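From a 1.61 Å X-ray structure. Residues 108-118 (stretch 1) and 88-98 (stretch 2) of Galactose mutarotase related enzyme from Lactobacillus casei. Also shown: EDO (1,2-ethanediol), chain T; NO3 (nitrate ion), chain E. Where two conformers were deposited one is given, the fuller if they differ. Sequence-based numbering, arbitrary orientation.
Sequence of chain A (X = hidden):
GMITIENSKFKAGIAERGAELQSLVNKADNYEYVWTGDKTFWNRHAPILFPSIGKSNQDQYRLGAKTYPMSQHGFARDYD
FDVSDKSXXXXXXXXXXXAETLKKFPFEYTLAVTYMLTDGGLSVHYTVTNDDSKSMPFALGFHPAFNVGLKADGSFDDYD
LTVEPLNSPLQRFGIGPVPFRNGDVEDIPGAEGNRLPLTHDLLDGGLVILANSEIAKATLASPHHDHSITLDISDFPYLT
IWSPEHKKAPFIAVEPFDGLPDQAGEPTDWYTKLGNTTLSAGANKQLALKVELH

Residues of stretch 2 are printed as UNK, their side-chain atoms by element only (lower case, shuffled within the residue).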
# COMPACT_ATOMS: atom_id res chain seq x y z
N GLU A 108 -21.36 -7.60 -3.41
CA GLU A 108 -21.00 -8.39 -2.25
C GLU A 108 -19.57 -8.91 -2.38
O GLU A 108 -19.14 -9.40 -3.44
CB GLU A 108 -22.01 -9.54 -2.02
CG GLU A 108 -23.43 -9.03 -1.87
CD GLU A 108 -24.37 -10.03 -1.28
OE1 GLU A 108 -24.06 -11.23 -1.27
OE2 GLU A 108 -25.48 -9.59 -0.85
N TYR A 109 -18.81 -8.74 -1.30
CA TYR A 109 -17.41 -9.14 -1.29
C TYR A 109 -16.97 -9.64 0.05
O TYR A 109 -17.58 -9.31 1.09
CB TYR A 109 -16.49 -7.98 -1.76
CG TYR A 109 -16.37 -6.82 -0.76
CD1 TYR A 109 -15.46 -6.88 0.33
CD2 TYR A 109 -17.20 -5.68 -0.86
CE1 TYR A 109 -15.37 -5.84 1.22
CE2 TYR A 109 -17.12 -4.65 0.05
CZ TYR A 109 -16.21 -4.72 1.08
OH TYR A 109 -16.12 -3.68 2.02
N THR A 110 -15.85 -10.35 0.02
CA THR A 110 -15.10 -10.63 1.24
C THR A 110 -13.67 -10.17 1.03
O THR A 110 -13.09 -10.43 -0.01
CB THR A 110 -15.09 -12.10 1.63
OG1 THR A 110 -16.43 -12.58 1.78
CG2 THR A 110 -14.35 -12.32 2.97
N LEU A 111 -13.13 -9.42 2.01
CA LEU A 111 -11.75 -9.06 2.01
C LEU A 111 -11.16 -9.60 3.28
O LEU A 111 -11.52 -9.17 4.37
CB LEU A 111 -11.58 -7.53 1.92
CG LEU A 111 -10.18 -6.98 2.07
CD1 LEU A 111 -9.25 -7.59 0.98
CD2 LEU A 111 -10.21 -5.42 1.99
N ALA A 112 -10.24 -10.56 3.14
CA ALA A 112 -9.66 -11.21 4.29
C ALA A 112 -8.17 -10.95 4.30
O ALA A 112 -7.52 -10.98 3.26
CB ALA A 112 -9.97 -12.72 4.34
N VAL A 113 -7.65 -10.64 5.48
CA VAL A 113 -6.24 -10.34 5.66
C VAL A 113 -5.70 -11.12 6.87
O VAL A 113 -6.26 -11.00 7.96
CB VAL A 113 -6.07 -8.80 5.90
CG1 VAL A 113 -4.61 -8.37 5.87
CG2 VAL A 113 -6.93 -8.00 4.89
N THR A 114 -4.63 -11.89 6.69
CA THR A 114 -4.02 -12.64 7.77
C THR A 114 -2.62 -12.10 8.00
O THR A 114 -1.87 -11.96 7.03
CB THR A 114 -4.00 -14.16 7.47
OG1 THR A 114 -5.36 -14.64 7.44
CG2 THR A 114 -3.21 -14.94 8.57
N TYR A 115 -2.34 -11.73 9.26
CA TYR A 115 -1.03 -11.22 9.65
C TYR A 115 -0.34 -12.30 10.45
O TYR A 115 -0.95 -12.90 11.32
CB TYR A 115 -1.16 -9.99 10.52
CG TYR A 115 -1.77 -8.79 9.83
CD1 TYR A 115 -0.98 -7.93 9.08
CD2 TYR A 115 -3.12 -8.52 9.94
CE1 TYR A 115 -1.51 -6.81 8.48
CE2 TYR A 115 -3.68 -7.40 9.30
CZ TYR A 115 -2.86 -6.57 8.57
OH TYR A 115 -3.35 -5.47 7.91
N MSE A 116 0.95 -12.52 10.19
CA MSE A 116 1.72 -13.45 11.01
C MSE A 116 3.16 -12.96 11.16
O MSE A 116 3.81 -12.60 10.17
CB MSE A 116 1.69 -14.85 10.37
CG MSE A 116 2.32 -15.90 11.26
SE MSE A 116 2.42 -17.63 10.41
CE MSE A 116 1.88 -17.33 8.59
N LEU A 117 3.62 -12.92 12.41
CA LEU A 117 5.01 -12.61 12.71
C LEU A 117 5.83 -13.90 12.70
O LEU A 117 5.38 -14.96 13.18
CB LEU A 117 5.17 -11.93 14.06
CG LEU A 117 4.68 -10.49 14.13
CD1 LEU A 117 4.54 -10.04 15.61
CD2 LEU A 117 5.57 -9.54 13.18
N THR A 118 7.01 -13.79 12.11
CA THR A 118 7.99 -14.88 11.99
C THR A 118 9.34 -14.35 12.40
O THR A 118 9.50 -13.16 12.71
CB THR A 118 8.12 -15.36 10.49
OG1 THR A 118 8.72 -14.31 9.71
CG2 THR A 118 6.74 -15.77 9.93
N UNK A 88 -1.01 -16.35 19.27
CA UNK A 88 -0.13 -15.34 19.83
C UNK A 88 0.60 -14.58 18.75
O UNK A 88 0.87 -13.39 18.93
c UNK A 88 0.85 -15.95 20.82
o UNK A 88 0.52 -17.65 22.45
c UNK A 88 0.13 -16.56 22.00
o UNK A 88 -0.86 -15.96 22.45
N UNK A 89 0.90 -15.26 17.63
CA UNK A 89 1.73 -14.69 16.60
C UNK A 89 1.01 -14.44 15.27
O UNK A 89 1.63 -13.98 14.31
c UNK A 89 2.95 -15.60 16.39
o UNK A 89 2.51 -16.94 16.23
N UNK A 90 -0.30 -14.70 15.20
CA UNK A 90 -1.05 -14.51 13.94
C UNK A 90 -2.50 -14.16 14.24
O UNK A 90 -3.05 -14.53 15.30
c UNK A 90 -1.02 -15.78 12.99
N UNK A 91 -3.13 -13.52 13.25
CA UNK A 91 -4.53 -13.17 13.38
C UNK A 91 -5.11 -12.90 12.02
O UNK A 91 -4.39 -12.45 11.12
c UNK A 91 -4.72 -11.94 14.30
c UNK A 91 -4.00 -10.71 13.74
c UNK A 91 -6.24 -11.63 14.49
N UNK A 92 -6.42 -13.14 11.88
CA UNK A 92 -7.11 -12.94 10.60
C UNK A 92 -8.24 -11.93 10.80
O UNK A 92 -8.97 -11.97 11.82
c UNK A 92 -7.67 -14.28 10.01
c UNK A 92 -8.46 -14.06 8.72
o UNK A 92 -6.58 -15.16 9.70
N UNK A 93 -8.31 -10.99 9.86
CA UNK A 93 -9.34 -9.96 9.82
C UNK A 93 -10.19 -10.10 8.57
O UNK A 93 -9.66 -10.27 7.48
c UNK A 93 -6.68 -7.33 13.43
c UNK A 93 -8.68 -8.58 9.78
c UNK A 93 -8.68 -7.55 12.06
c UNK A 93 -8.07 -7.11 13.24
c UNK A 93 -5.96 -7.95 12.39
c UNK A 93 -6.62 -8.36 11.20
c UNK A 93 -7.98 -8.17 11.04
N UNK A 94 -11.50 -9.97 8.70
CA UNK A 94 -12.39 -10.17 7.58
C UNK A 94 -13.45 -9.09 7.53
O UNK A 94 -14.09 -8.78 8.52
c UNK A 94 -13.94 -11.82 6.37
c UNK A 94 -13.11 -11.54 7.67
o UNK A 94 -12.14 -12.60 7.78
N UNK A 95 -13.57 -8.47 6.35
CA UNK A 95 -14.62 -7.47 6.07
C UNK A 95 -15.52 -7.95 4.92
O UNK A 95 -15.06 -8.54 3.95
o UNK A 95 -14.15 -3.50 3.89
c UNK A 95 -14.96 -5.01 5.54
c UNK A 95 -13.97 -6.15 5.71
n UNK A 95 -13.81 -2.93 6.07
c UNK A 95 -14.27 -3.74 5.12
N UNK A 96 -16.80 -7.62 5.01
CA UNK A 96 -17.76 -7.81 3.95
C UNK A 96 -18.39 -6.45 3.64
O UNK A 96 -18.21 -5.46 4.39
c UNK A 96 -18.02 -10.69 5.95
c UNK A 96 -17.91 -12.27 4.43
c UNK A 96 -18.41 -10.14 4.78
n UNK A 96 -18.33 -11.15 3.84
n UNK A 96 -17.66 -12.01 5.70
c UNK A 96 -18.87 -8.76 4.44
N UNK A 97 -19.14 -6.38 2.55
CA UNK A 97 -19.91 -5.23 2.19
C UNK A 97 -20.90 -4.83 3.28
O UNK A 97 -21.30 -5.64 4.11
c UNK A 97 -20.65 -5.46 0.86
c UNK A 97 -21.68 -7.77 1.34
c UNK A 97 -21.91 -6.33 0.93
n UNK A 97 -22.72 -8.39 1.91
o UNK A 97 -20.65 -8.35 1.06
N UNK A 98 -21.35 -3.59 3.19
CA UNK A 98 -22.42 -3.08 4.03
C UNK A 98 -23.30 -2.13 3.20
O UNK A 98 -23.00 -1.83 2.04
c UNK A 98 -21.83 -2.48 5.31
n UNK A 98 -19.73 -1.28 5.59
o UNK A 98 -21.41 -0.32 4.49
c UNK A 98 -20.98 -1.26 5.07
C1 EDO T . -6.81 -13.99 5.11
O1 EDO T . -7.03 -15.32 5.45
C2 EDO T . -6.53 -13.88 3.61
O2 EDO T . -5.51 -14.70 3.12
N NO3 E . -1.00 -19.52 20.66
O1 NO3 E . -0.77 -20.59 21.54
O2 NO3 E . 0.02 -19.04 19.86
O3 NO3 E . -2.29 -19.01 20.58

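Position 88 has two side-chain carbons, the second carrying two oxygens, and no contact with stretch 1; its backbone N donates to nitrate O2 at 2.9 Å. It is Asp 88. Position 89 has one carbon and one oxygen; its CB comes no nearer to stretch 1 than 4.1 Å, from Leu 117 O. This is Ser 89, and the backbone does the work: Leu 117 N donates to Ser 89 O at 2.9 Å.

Position 90 has a single carbon, CB, 3.8 Å from Met 116 CG, so it is Ala 90; the selenomethionine's end leads away from this strand. Position 91 carries three carbons, one bearing the other two, with a branch carbon 4.4 Å from Tyr 115 CB and no heteroatom: Val 91. Its backbone pairs both ways with Tyr 115, Tyr 115 N to Val 91 O at 2.9 Å and Val 91 N to Tyr 115 O at 3.0 Å.

At position 92 a carbon carries one carbon and one oxygen, the oxygen 2.6 Å from Thr 114 OG1, the mark of Thr 92. The two hydroxyls share a hydrogen bond in which either could donate, although an overly close ethanediol makes the place of Thr 114 OG1 less sure. Position 93 has one carbon and a six-carbon ring, one ring carbon 3.6 Å from Tyr 115 CE2; with no hydroxyl it is Phe 93. The rings meet rim to rim with planes at 80°.

Position 94 repeats the branched oxygen and carbon, its branch carbon 3.5 Å from Thr 110 CG2, giving Thr 94. Position 95 is a three-carbon chain ending in one nitrogen and one oxygen, the oxygen accepting from Tyr 109 OH at 2.7 Å: Gln 95. Its NE2 is satisfied elsewhere in the structure.

Position 96 has a five-membered ring with two nitrogens, one ring carbon 3.1 Å from Thr 110 OG1, so it is His 96. Position 97 is another three-carbon amide, its oxygen curling back to accept from Tyr 109 N at 3.0 Å: Gln 97. Its backbone N lies over one face of the tyrosine ring. Position 98 has two carbons, the second bearing oxygen and nitrogen: Asn 98, which caps a helix just past the stretch.

The rule is an antiparallel ladder whose paired backbone hydrogen bonds at Leu 111, Val 113 and Tyr 115 set the register. Side chains then alternate: threonines and alanines line the more open face, while Val 91, Phe 93 and Gln 95 share the buried face with Leu 111, Val 113 and Tyr 115.

Stretch 2, residues 88-98: DSAVTFTQHQN
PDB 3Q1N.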